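Local coordinates for Ice-binding protein (Leucosporidium, PDB 3UYU) that binds to the surface of ice crystals and inhibits their growth, conferring freeze tolerance with low thermal hysteresis activity, at residues 28-33 with 213-218; 89-94 with 190-195; 112-117 with 131-136; 143-148 with 170-175; 179-184 with 196-201. The protein carries 2 engineered substitutions. One frame throughout, in Å; residues are numbered along the deposited sequence.

In the fold
The five contacts belong to one right-handed beta-helix and its companion helix 76-96. Interactions 1 and 5 sit side by side, their centres 11 Å apart, where strands 212-216 and 195-197 probably bond through Leu197 N to Ala214 O (2.7 Å); this sheet carries Ala214, inferred to be an ice-binding position. Interactions 2 and 4 adjoin, centres 7 Å apart, on the face beneath the helix, with Leu190 N probably bonded to Phe171 O (2.8 Å). Interaction 3 lies toward one end on a third face and meets interaction 4 inside the coil, where Phe134 CE1 comes 3.4 Å from Phe144 CZ. Its nearest atoms are about 17 Å from those of interaction 1.

Interaction 1: 28-33 with 213-218; sequences SAILGD and VALQKA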
# COMPACT_ATOMS: atom_id res chain seq x y z
N SER A 28 28.74 0.53 -7.40
CA SER A 28 27.51 1.14 -7.84
C SER A 28 27.21 2.37 -6.95
O SER A 28 27.79 2.61 -5.88
CB SER A 28 26.38 0.14 -7.73
OG SER A 28 26.59 -0.90 -8.68
N ALA A 29 26.25 3.17 -7.42
CA ALA A 29 25.85 4.39 -6.73
C ALA A 29 24.34 4.65 -6.85
O ALA A 29 23.83 5.14 -7.88
CB ALA A 29 26.63 5.61 -7.32
N ILE A 30 23.63 4.30 -5.77
CA ILE A 30 22.19 4.27 -5.82
C ILE A 30 21.74 5.39 -4.89
O ILE A 30 22.14 5.46 -3.71
CB ILE A 30 21.61 2.91 -5.27
CG1 ILE A 30 22.23 1.70 -5.95
CG2 ILE A 30 20.07 2.94 -5.34
CD1 ILE A 30 22.14 1.74 -7.45
N LEU A 31 20.90 6.31 -5.41
CA LEU A 31 20.27 7.32 -4.59
C LEU A 31 18.81 6.97 -4.37
O LEU A 31 17.99 7.04 -5.31
CB LEU A 31 20.38 8.70 -5.31
CG LEU A 31 19.66 9.87 -4.59
CD1 LEU A 31 20.00 10.14 -3.19
CD2 LEU A 31 19.85 11.16 -5.44
N GLY A 32 18.51 6.54 -3.15
CA GLY A 32 17.15 6.02 -2.76
C GLY A 32 17.31 4.67 -2.13
O GLY A 32 18.36 4.02 -2.25
N ASP A 33 16.21 4.24 -1.50
CA ASP A 33 16.25 2.93 -0.78
C ASP A 33 16.23 1.77 -1.74
O ASP A 33 15.71 1.83 -2.88
CB ASP A 33 15.02 2.84 0.14
CG ASP A 33 15.03 3.87 1.23
OD1 ASP A 33 16.05 4.55 1.53
OD2 ASP A 33 13.91 4.08 1.88
N VAL A 213 17.74 -8.21 -9.79
CA VAL A 213 18.41 -7.01 -10.40
C VAL A 213 19.91 -7.13 -10.24
O VAL A 213 20.40 -7.35 -9.12
CB VAL A 213 17.89 -5.69 -9.76
CG1 VAL A 213 18.70 -4.45 -10.29
CG2 VAL A 213 16.40 -5.56 -10.00
N ALA A 214 20.64 -7.07 -11.36
CA ALA A 214 22.08 -7.06 -11.28
C ALA A 214 22.65 -5.70 -11.70
O ALA A 214 22.32 -5.20 -12.81
CB ALA A 214 22.65 -8.17 -12.16
N LEU A 215 23.46 -5.12 -10.82
CA LEU A 215 24.10 -3.81 -11.08
C LEU A 215 25.58 -4.08 -11.38
O LEU A 215 26.23 -4.82 -10.63
CB LEU A 215 24.03 -2.94 -9.87
CG LEU A 215 22.56 -2.72 -9.45
CD1 LEU A 215 22.68 -1.95 -8.22
CD2 LEU A 215 21.65 -2.04 -10.56
N GLN A 216 26.11 -3.45 -12.42
CA GLN A 216 27.56 -3.53 -12.73
C GLN A 216 28.11 -2.08 -12.70
O GLN A 216 27.95 -1.32 -13.69
CB GLN A 216 27.73 -4.19 -14.09
CG GLN A 216 27.35 -5.63 -14.16
CD GLN A 216 27.35 -6.22 -15.58
OE1 GLN A 216 27.80 -5.59 -16.58
NE2 GLN A 216 26.83 -7.45 -15.69
N LYS A 217 28.69 -1.69 -11.57
CA LYS A 217 29.25 -0.32 -11.42
C LYS A 217 28.21 0.71 -11.92
O LYS A 217 28.48 1.61 -12.75
CB LYS A 217 30.58 -0.17 -12.21
CG LYS A 217 31.60 -1.10 -11.71
CD LYS A 217 32.99 -0.78 -12.29
CE LYS A 217 34.01 -1.82 -11.91
NZ LYS A 217 34.54 -1.40 -10.62
N ALA A 218 26.98 0.58 -11.41
CA ALA A 218 25.84 1.27 -12.08
C ALA A 218 25.26 2.32 -11.16
O ALA A 218 25.35 2.22 -9.91
CB ALA A 218 24.76 0.29 -12.44
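A corner contact, held by two hydrogen bonds and a small apolar touch, joins Ser28 and Ala29 to Ala218 at the place where strand 212-216 ends and strand 29-31 begins. Ala218 uses both of its backbone polar groups. Its N-H points almost straight at Ser28 OG, 3.1 Å away with an angle of 172° at the hydrogen, while Ala218 O receives Ala29 N at 2.8 Å. The hydroxyl can face Ala218 because OG stands beside its own backbone N, anti to the carbonyl carbon (chi1 -67°). It also hydrogen-bonds Ser24 OG, and so this buried oxygen has two partners; serine, small and polar, suits such a corner.

In the beta-helix, strand 212-216 lies next to strand 21-25 on the sheet that carries Ala214, an inferred ice-binding position, and strand 29-31 pairs with 219-221 on the following face. The contact thus ties the corners of two stacked coils whose residues are some 180 positions apart in sequence. Lys217 turns the chain with left-handed backbone angles, and its NZ bonds to Pro26 O on the neighbouring corner.

On the inner side Ile30 and Leu215 reach toward each other tip to tip, CD1 to CD1, at 3.8 Å, the terminal methyl of each leading. Leu215 also lays its CB against Ser28 OG at 3.5 Å, and its side chain continues onto Ile16 and Leu197. The side chain of Ala218 is a single methyl, its CB 4.3 Å from Ser28 OG.

Interaction 2: 89-94 with 190-195; sequences TAYNQA and LAKRFV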
# COMPACT_ATOMS: atom_id res chain seq x y z
N THR A 89 0.84 -4.66 -8.75
CA THR A 89 -0.38 -4.00 -9.19
C THR A 89 -0.01 -2.99 -10.32
O THR A 89 -0.70 -2.90 -11.30
CB THR A 89 -1.05 -3.33 -7.99
OG1 THR A 89 -1.45 -4.39 -7.10
CG2 THR A 89 -2.23 -2.44 -8.43
N ALA A 90 1.07 -2.25 -10.15
CA ALA A 90 1.57 -1.34 -11.20
C ALA A 90 1.94 -2.03 -12.50
O ALA A 90 1.56 -1.56 -13.58
CB ALA A 90 2.75 -0.49 -10.67
N TYR A 91 2.71 -3.13 -12.42
CA TYR A 91 3.03 -3.90 -13.60
C TYR A 91 1.76 -4.26 -14.37
O TYR A 91 1.67 -4.09 -15.57
CB TYR A 91 3.79 -5.19 -13.17
CG TYR A 91 4.15 -6.06 -14.34
CD1 TYR A 91 5.40 -5.92 -14.93
CD2 TYR A 91 3.23 -6.98 -14.88
CE1 TYR A 91 5.74 -6.65 -16.03
CE2 TYR A 91 3.58 -7.76 -16.00
CZ TYR A 91 4.86 -7.59 -16.55
OH TYR A 91 5.21 -8.32 -17.65
N ASN A 92 0.77 -4.76 -13.64
CA ASN A 92 -0.50 -5.19 -14.25
C ASN A 92 -1.29 -4.05 -14.83
O ASN A 92 -1.90 -4.19 -15.90
CB ASN A 92 -1.31 -5.97 -13.21
CG ASN A 92 -0.68 -7.33 -12.85
OD1 ASN A 92 0.14 -7.91 -13.63
ND2 ASN A 92 -1.10 -7.88 -11.72
N GLN A 93 -1.29 -2.90 -14.15
CA GLN A 93 -1.95 -1.71 -14.66
C GLN A 93 -1.31 -1.34 -15.98
O GLN A 93 -2.00 -1.08 -16.97
CB GLN A 93 -1.90 -0.57 -13.65
CG GLN A 93 -2.62 0.66 -14.20
CD GLN A 93 -2.48 1.91 -13.34
OE1 GLN A 93 -1.59 2.04 -12.53
NE2 GLN A 93 -3.33 2.89 -13.60
N ALA A 94 0.02 -1.25 -15.99
CA ALA A 94 0.73 -0.90 -17.24
C ALA A 94 0.47 -1.85 -18.39
O ALA A 94 0.28 -1.43 -19.53
CB ALA A 94 2.29 -0.78 -16.92
N LEU A 190 9.25 -1.55 -14.95
CA LEU A 190 8.39 -2.58 -14.29
C LEU A 190 8.71 -3.86 -15.07
O LEU A 190 8.11 -4.15 -16.14
CB LEU A 190 6.91 -2.20 -14.41
CG LEU A 190 6.50 -0.91 -13.67
CD1 LEU A 190 5.21 -0.32 -14.30
CD2 LEU A 190 6.26 -1.26 -12.31
N ALA A 191 9.67 -4.62 -14.52
CA ALA A 191 10.21 -5.85 -15.15
C ALA A 191 9.64 -7.11 -14.54
O ALA A 191 9.60 -7.24 -13.32
CB ALA A 191 11.71 -5.88 -14.97
N LYS A 192 9.15 -7.98 -15.43
CA LYS A 192 8.71 -9.30 -14.98
C LYS A 192 9.83 -10.23 -14.57
O LYS A 192 9.65 -11.09 -13.69
CB LYS A 192 7.73 -9.93 -15.96
CG LYS A 192 7.05 -11.12 -15.34
CD LYS A 192 6.76 -12.18 -16.32
CE LYS A 192 5.67 -13.11 -15.77
NZ LYS A 192 4.86 -12.32 -14.79
N ARG A 193 10.98 -10.10 -15.23
CA ARG A 193 12.10 -11.03 -15.00
C ARG A 193 13.34 -10.21 -14.74
O ARG A 193 13.27 -9.17 -14.08
CB ARG A 193 12.25 -11.98 -16.20
CG ARG A 193 10.95 -12.85 -16.43
CD ARG A 193 11.13 -13.74 -17.62
NE ARG A 193 10.69 -15.09 -17.31
CZ ARG A 193 11.05 -16.18 -18.01
NH1 ARG A 193 11.83 -16.04 -19.09
NH2 ARG A 193 10.61 -17.39 -17.66
N PHE A 194 14.48 -10.63 -15.27
CA PHE A 194 15.76 -10.16 -14.80
C PHE A 194 16.02 -8.74 -15.34
O PHE A 194 15.59 -8.44 -16.44
CB PHE A 194 16.84 -11.09 -15.38
CG PHE A 194 17.98 -11.36 -14.45
CD1 PHE A 194 18.97 -10.38 -14.22
CD2 PHE A 194 18.09 -12.58 -13.80
CE1 PHE A 194 20.03 -10.60 -13.38
CE2 PHE A 194 19.18 -12.82 -12.95
CZ PHE A 194 20.16 -11.82 -12.75
N VAL A 195 16.68 -7.89 -14.54
CA VAL A 195 17.22 -6.58 -15.05
C VAL A 195 18.69 -6.53 -14.74
O VAL A 195 19.12 -6.73 -13.58
CB VAL A 195 16.53 -5.39 -14.33
CG1 VAL A 195 17.08 -4.02 -14.88
CG2 VAL A 195 15.03 -5.41 -14.53
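Ala90 meets Leu190 first: its CB lies 4.0 Å from Leu190 CD2, a methyl-to-methyl touch that lets helix 76-96 come close to strand 188-191 of the beta-helix. One residue on, Tyr91 does most of the work. With CG anti to its backbone N (chi1 179°), the ring reaches from the helix obliquely over the end of the strand, from Leu190 toward Lys192. The ring edge faces Leu190 O, which lies near the ring plane 3.4 Å from CE1, and CD1 rests 4.0 Å from Leu190 CB. Farther out the phenol and the Lys192 chain cross obliquely, OH standing 3.4 Å from Lys192 CB, while the hydroxyl itself hydrogen-bonds Gln172 NE2 on the next strand. A turn later Ala94 sets CB 3.9 Å from Leu190 CD1; CD2 of the same leucine meets the Ala90 methyl, so its fork spans one helix turn. Small alanines suit the helix side that presses on the strand, and the tyrosine supplies length.

No hydrogen bond joins the two segments directly. The helix is docked here by apolar packing and by an aromatic edge, whose C-H groups are slightly positive, turned to a carbonyl oxygen; the polar end of Tyr91 adds a bond to the neighbouring coil.

Interaction 3: 112-117 with 131-136; sequences DQTLVP and DLTFEG
Residues 113-115 and 132-135 run parallel, their short axes 24° apart, with Thr114 opposite Thr133 and Leu115 opposite Phe134. They are rungs of adjacent coils of the beta-helix, on the face that continues to strand 158-161. Thr133 takes part twice, its N bonding to Gln113 O at 3.2 Å and its O accepting Leu115 N at 2.8 Å; Glu135 N then closes on Leu115 O at 3.0 Å.

Inside the coil, Leu115 and Leu132 meet at a slant, CD1 to CD1 at 3.8 Å. Leu132 reaches across because its CG is anti to the backbone N (chi1 178°), and the same CD1 also lies under Gln113 CB. Phe134, whose ring meets Trp142 edge-to-face, adds a touch to Leu115. On the outer side Thr114 and Thr133 stand side by side, a beta-branched pair well suited to a strand, and Thr133 OG1 bonds Thr159 OG1 of the next coil. Thr114 CG2 rests 3.8 Å from Glu135 OE1.

At the far end Gly136 can lie close to the Pro117 ring, where a CB would collide with CG. At the start the strands splay, and one water spans the gap, accepting from Gln113 N at 2.9 Å and donating to Asp131 O at 2.8 Å.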
# COMPACT_ATOMS: atom_id res chain seq x y z
N ASP A 112 16.98 6.02 -33.93
CA ASP A 112 16.86 7.46 -34.17
C ASP A 112 15.41 7.97 -33.97
O ASP A 112 14.85 8.79 -34.76
CB ASP A 112 17.46 7.82 -35.56
CG ASP A 112 18.91 7.43 -35.66
OD1 ASP A 112 19.69 7.63 -34.69
OD2 ASP A 112 19.33 6.91 -36.73
N GLN A 113 14.77 7.47 -32.91
CA GLN A 113 13.37 7.83 -32.64
C GLN A 113 13.14 8.99 -31.70
O GLN A 113 13.98 9.26 -30.79
CB GLN A 113 12.60 6.63 -32.04
CG GLN A 113 12.34 5.49 -33.04
CD GLN A 113 11.18 5.75 -33.99
OE1 GLN A 113 10.39 6.70 -33.86
NE2 GLN A 113 11.07 4.86 -34.97
N THR A 114 12.09 9.72 -31.99
CA THR A 114 11.60 10.75 -31.06
C THR A 114 10.17 10.40 -30.77
O THR A 114 9.36 10.35 -31.69
CB THR A 114 11.67 12.14 -31.70
OG1 THR A 114 13.02 12.51 -31.92
CG2 THR A 114 10.96 13.20 -30.83
N LEU A 115 9.83 10.14 -29.51
CA LEU A 115 8.54 9.55 -29.20
C LEU A 115 7.60 10.56 -28.58
O LEU A 115 7.91 11.14 -27.53
CB LEU A 115 8.71 8.36 -28.28
CG LEU A 115 9.65 7.27 -28.75
CD1 LEU A 115 9.66 6.22 -27.66
CD2 LEU A 115 9.10 6.74 -30.06
N VAL A 116 6.50 10.82 -29.24
CA VAL A 116 5.42 11.58 -28.65
C VAL A 116 4.74 10.83 -27.50
O VAL A 116 4.78 9.56 -27.44
CB VAL A 116 4.35 12.06 -29.67
CG1 VAL A 116 5.02 12.81 -30.79
CG2 VAL A 116 3.52 10.88 -30.20
N PRO A 117 4.06 11.53 -26.60
CA PRO A 117 3.27 10.83 -25.53
C PRO A 117 2.25 9.82 -26.04
O PRO A 117 1.68 10.00 -27.13
CB PRO A 117 2.55 11.98 -24.77
CG PRO A 117 3.50 13.18 -25.01
CD PRO A 117 3.81 12.99 -26.54
N ASP A 131 20.53 6.65 -29.43
CA ASP A 131 19.80 7.50 -28.50
C ASP A 131 18.31 7.55 -28.78
O ASP A 131 17.88 7.35 -29.93
CB ASP A 131 20.36 8.97 -28.59
CG ASP A 131 21.80 9.08 -28.11
OD1 ASP A 131 22.41 8.15 -27.53
OD2 ASP A 131 22.42 10.14 -28.38
N LEU A 132 17.51 7.80 -27.75
CA LEU A 132 16.07 7.84 -27.83
C LEU A 132 15.59 9.10 -27.12
O LEU A 132 16.06 9.41 -26.00
CB LEU A 132 15.50 6.59 -27.10
CG LEU A 132 13.96 6.46 -27.02
CD1 LEU A 132 13.38 6.25 -28.41
CD2 LEU A 132 13.66 5.23 -26.10
N THR A 133 14.71 9.83 -27.77
CA THR A 133 14.19 11.09 -27.22
C THR A 133 12.72 10.97 -26.92
O THR A 133 11.98 10.44 -27.73
CB THR A 133 14.38 12.22 -28.25
OG1 THR A 133 15.78 12.38 -28.51
CG2 THR A 133 13.82 13.55 -27.68
N PHE A 134 12.31 11.42 -25.74
CA PHE A 134 10.88 11.55 -25.38
C PHE A 134 10.56 13.01 -25.49
O PHE A 134 11.22 13.81 -24.83
CB PHE A 134 10.63 11.05 -23.95
CG PHE A 134 11.03 9.64 -23.76
CD1 PHE A 134 10.08 8.61 -23.72
CD2 PHE A 134 12.35 9.31 -23.63
CE1 PHE A 134 10.50 7.26 -23.56
CE2 PHE A 134 12.76 7.98 -23.47
CZ PHE A 134 11.79 6.95 -23.45
N GLU A 135 9.55 13.34 -26.28
CA GLU A 135 9.15 14.77 -26.42
C GLU A 135 7.73 15.00 -25.99
O GLU A 135 6.79 14.46 -26.66
CB GLU A 135 9.32 15.24 -27.86
CG GLU A 135 9.10 16.75 -27.99
CD GLU A 135 9.05 17.22 -29.45
OE1 GLU A 135 9.94 16.82 -30.25
OE2 GLU A 135 8.10 18.03 -29.77
N GLY A 136 7.51 15.75 -24.91
CA GLY A 136 6.15 16.08 -24.51
C GLY A 136 6.24 16.97 -23.31
O GLY A 136 7.34 17.15 -22.80
O HOH W 1 19.68 9.10 -32.28
O HOH W 2 15.83 5.68 -30.87

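Interaction 4: 143-148 with 170-175; sequences VFQIAG and AFQVGD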
# COMPACT_ATOMS: atom_id res chain seq x y z
N VAL A 143 3.57 5.02 -21.77
CA VAL A 143 3.69 3.64 -21.28
C VAL A 143 4.07 2.78 -22.44
O VAL A 143 3.44 2.91 -23.51
CB VAL A 143 2.34 3.12 -20.69
CG1 VAL A 143 2.43 1.55 -20.46
CG2 VAL A 143 2.00 3.90 -19.45
N PHE A 144 5.10 1.95 -22.23
CA PHE A 144 5.56 0.88 -23.17
C PHE A 144 5.15 -0.46 -22.65
O PHE A 144 5.38 -0.78 -21.48
CB PHE A 144 7.10 0.96 -23.31
CG PHE A 144 7.52 2.37 -23.69
CD1 PHE A 144 7.67 3.37 -22.70
CD2 PHE A 144 7.53 2.77 -25.02
CE1 PHE A 144 7.93 4.73 -23.08
CE2 PHE A 144 7.82 4.08 -25.40
CZ PHE A 144 8.00 5.07 -24.45
N GLN A 145 4.45 -1.20 -23.51
CA GLN A 145 4.03 -2.58 -23.20
C GLN A 145 4.81 -3.53 -24.10
O GLN A 145 4.60 -3.50 -25.34
CB GLN A 145 2.54 -2.76 -23.46
CG GLN A 145 1.62 -1.78 -22.73
CD GLN A 145 0.18 -1.91 -23.18
OE1 GLN A 145 -0.09 -2.00 -24.41
NE2 GLN A 145 -0.75 -1.84 -22.23
N ILE A 146 5.79 -4.21 -23.52
CA ILE A 146 6.74 -5.04 -24.30
C ILE A 146 6.59 -6.48 -23.83
O ILE A 146 6.92 -6.81 -22.68
CB ILE A 146 8.20 -4.54 -24.05
CG1 ILE A 146 8.34 -3.06 -24.52
CG2 ILE A 146 9.19 -5.42 -24.78
CD1 ILE A 146 9.55 -2.35 -24.05
N ALA A 147 6.09 -7.33 -24.74
CA ALA A 147 5.88 -8.73 -24.38
C ALA A 147 7.17 -9.49 -24.23
O ALA A 147 7.22 -10.45 -23.42
CB ALA A 147 4.95 -9.43 -25.39
N GLY A 148 8.19 -9.14 -25.00
CA GLY A 148 9.49 -9.78 -24.89
C GLY A 148 10.46 -9.06 -23.98
O GLY A 148 10.05 -8.51 -22.95
N ALA A 170 6.81 4.99 -18.13
CA ALA A 170 6.81 3.62 -17.55
C ALA A 170 6.97 2.57 -18.61
O ALA A 170 6.30 2.63 -19.64
CB ALA A 170 5.49 3.39 -16.79
N PHE A 171 7.89 1.62 -18.34
CA PHE A 171 8.15 0.52 -19.24
C PHE A 171 7.74 -0.76 -18.58
O PHE A 171 8.34 -1.18 -17.58
CB PHE A 171 9.68 0.44 -19.53
CG PHE A 171 10.21 1.46 -20.54
CD1 PHE A 171 10.44 1.06 -21.86
CD2 PHE A 171 10.55 2.77 -20.15
CE1 PHE A 171 10.96 1.96 -22.84
CE2 PHE A 171 11.04 3.71 -21.13
CZ PHE A 171 11.26 3.29 -22.44
N GLN A 172 6.76 -1.44 -19.18
CA GLN A 172 6.37 -2.77 -18.65
C GLN A 172 6.98 -3.80 -19.58
O GLN A 172 6.71 -3.76 -20.78
CB GLN A 172 4.84 -2.86 -18.70
CG GLN A 172 4.27 -4.34 -18.46
CD GLN A 172 4.11 -5.11 -19.75
OE1 GLN A 172 3.50 -4.62 -20.71
NE2 GLN A 172 4.62 -6.38 -19.76
N VAL A 173 7.83 -4.68 -19.02
CA VAL A 173 8.58 -5.61 -19.88
C VAL A 173 8.41 -7.04 -19.39
O VAL A 173 8.73 -7.36 -18.25
CB VAL A 173 10.06 -5.26 -19.79
CG1 VAL A 173 10.90 -6.12 -20.74
CG2 VAL A 173 10.32 -3.70 -20.05
N GLY A 174 8.04 -7.92 -20.33
CA GLY A 174 7.72 -9.35 -19.95
C GLY A 174 8.96 -10.21 -19.72
O GLY A 174 8.93 -11.10 -18.85
N ASP A 175 10.02 -9.99 -20.50
CA ASP A 175 11.26 -10.79 -20.47
C ASP A 175 12.48 -9.92 -20.03
O ASP A 175 12.31 -8.77 -19.67
CB ASP A 175 11.50 -11.46 -21.83
CG ASP A 175 10.55 -12.63 -22.12
OD1 ASP A 175 10.21 -13.36 -21.14
OD2 ASP A 175 10.20 -12.85 -23.33
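Backbone hydrogen bonds pass back and forth between the parallel strands 143-146 and 170-173. Phe144 N gives to Ala170 O at 2.9 Å, Gln172 N to Phe144 O, Ile146 N to Gln172 O, and Gly174 N to Ile146 O at 2.8 Å. The final one differs: Asp175 N approaches Gly148 O from above its carbonyl plane, 61° out of it. Glycine suits position 174, since a CB there would strike Ala147 O.

An aromatic stack leads the packing on the inner side of this beta-helix face. Phe144 and Phe171 point the same way and form an offset stack, centroids 4.2 Å apart and planes at 15°, with Phe144 CD1 over the centre of the Phe171 ring. Ile146 CD1 comes to the edge of that ring, 4.1 Å from Phe171 CD1, and Tyr120 and Phe185 continue the row.

On the side toward helix 76-96, beside Val143 and Ala170, stand two glutamines. Gln172 bends at chi2 (-91°), bringing OE1 3.3 Å from Gln145 CA. Gln145 NE2 bonds Ala94 O and Phe97 O, and Gln172 NE2 goes to Tyr91 OH.

The buried amides therefore have partners on and just after the helix, tying it to both strands, while phenylalanine packs on phenylalanine from one coil to the next.

Interaction 5: 179-184 with 196-201; sequences VGKGAH and TLQTGS
The flat group that spans this contact is the carboxamide of Gln198, which brings OE1 to 3.4 Å from Gly180 CA; its CB and CG pass alongside Val179 O. Among the carbonyl planes, that of Thr199 receives Gly182 N at 2.9 Å from a tilt of 28°, and that of Gln198 holds Ser201 OG in plane, on a lone pair, at 2.7 Å. Gln198 O also accepts Ser201 N, so two donors from one residue grip it.

These are corners of stacked beta-helix coils, each a type II beta turn: Gly180 to Ala183 in one, Gln198 to Ser201 in the next. Gly182 and Gly200 fill the third place of the two turns, where positive phi favours glycine. Ahead of the turns, parallel pairing is kept by Val179 N to Thr196 O and Gln198 N to Val179 O, both 3.0 Å. The Thr196 side chain lies about 4 Å from that of Ala214, an inferred ice-binding position.

Lys181 and Thr199 lie side by side at the outer tips of the turns, the aliphatic part of the lysine resting on Gln198 CB. Ser201 places OG between its backbone N and carbonyl carbon (chi1 60°), the crowded position, which turns the hydroxyl back onto its own turn; CB, set by the backbone, packs against Ala183 O and Gly180 O. Within the coil, Val179 and Leu197 point the same way and are pressed tightly together, Val179 CG2 only 3.3 Å from Leu197 CD2.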
# COMPACT_ATOMS: atom_id res chain seq x y z
N VAL A 179 20.43 -3.10 -19.88
CA VAL A 179 20.82 -1.71 -20.18
C VAL A 179 22.32 -1.80 -20.48
O VAL A 179 23.11 -2.20 -19.62
CB VAL A 179 20.54 -0.77 -18.97
CG1 VAL A 179 20.95 0.67 -19.26
CG2 VAL A 179 19.06 -0.81 -18.59
N GLY A 180 22.71 -1.45 -21.70
CA GLY A 180 24.12 -1.66 -22.05
C GLY A 180 25.17 -0.89 -21.29
O GLY A 180 24.90 0.12 -20.63
N LYS A 181 26.44 -1.31 -21.42
CA LYS A 181 27.52 -0.57 -20.77
C LYS A 181 27.54 0.96 -21.09
O LYS A 181 27.47 1.39 -22.27
CB LYS A 181 28.88 -1.16 -21.21
CG LYS A 181 28.98 -2.65 -20.89
CD LYS A 181 30.11 -3.32 -21.74
CE LYS A 181 31.47 -3.05 -21.21
NZ LYS A 181 32.09 -4.29 -20.56
N GLY A 182 27.55 1.77 -20.05
CA GLY A 182 27.54 3.25 -20.14
C GLY A 182 26.31 3.87 -20.77
O GLY A 182 26.32 5.07 -21.10
N ALA A 183 25.25 3.10 -20.94
CA ALA A 183 23.98 3.63 -21.45
C ALA A 183 23.26 4.38 -20.33
O ALA A 183 23.56 4.24 -19.16
CB ALA A 183 23.07 2.53 -21.99
N HIS A 184 22.38 5.30 -20.75
CA HIS A 184 21.59 6.10 -19.78
C HIS A 184 20.10 5.96 -20.05
O HIS A 184 19.60 6.32 -21.13
CB HIS A 184 21.96 7.59 -19.85
CG HIS A 184 21.11 8.40 -18.94
ND1 HIS A 184 21.27 8.38 -17.57
CD2 HIS A 184 20.03 9.15 -19.20
CE1 HIS A 184 20.31 9.11 -17.02
NE2 HIS A 184 19.54 9.58 -17.99
N THR A 196 19.50 -6.22 -15.79
CA THR A 196 20.95 -6.00 -15.61
C THR A 196 21.29 -4.61 -16.07
O THR A 196 20.96 -4.27 -17.21
CB THR A 196 21.71 -6.97 -16.52
OG1 THR A 196 21.33 -8.31 -16.15
CG2 THR A 196 23.25 -6.84 -16.34
N LEU A 197 21.94 -3.87 -15.18
CA LEU A 197 22.46 -2.57 -15.57
C LEU A 197 23.96 -2.80 -15.77
O LEU A 197 24.67 -2.98 -14.79
CB LEU A 197 22.19 -1.46 -14.54
CG LEU A 197 20.71 -1.08 -14.28
CD1 LEU A 197 20.78 0.30 -13.56
CD2 LEU A 197 19.66 -1.21 -15.33
N GLN A 198 24.37 -2.85 -17.03
CA GLN A 198 25.77 -3.20 -17.33
C GLN A 198 26.75 -2.07 -16.97
O GLN A 198 26.40 -0.90 -16.79
CB GLN A 198 25.95 -3.71 -18.77
CG GLN A 198 25.09 -5.02 -19.14
CD GLN A 198 25.29 -5.54 -20.55
OE1 GLN A 198 25.43 -4.79 -21.51
NE2 GLN A 198 25.26 -6.85 -20.69
N THR A 199 28.02 -2.46 -16.94
CA THR A 199 29.09 -1.62 -16.43
C THR A 199 29.03 -0.15 -16.82
O THR A 199 29.01 0.23 -18.02
CB THR A 199 30.51 -2.28 -16.50
OG1 THR A 199 31.59 -1.36 -16.59
CG2 THR A 199 30.52 -3.60 -17.14
N GLY A 200 28.89 0.63 -15.75
CA GLY A 200 28.90 2.13 -15.79
C GLY A 200 27.66 2.76 -16.45
O GLY A 200 27.68 3.95 -16.82
N SER A 201 26.57 1.99 -16.60
CA SER A 201 25.28 2.59 -16.99
C SER A 201 24.65 3.37 -15.85
O SER A 201 25.08 3.28 -14.73
CB SER A 201 24.34 1.49 -17.45
OG SER A 201 24.15 0.57 -16.37
O HOH W 3 25.90 6.17 -17.96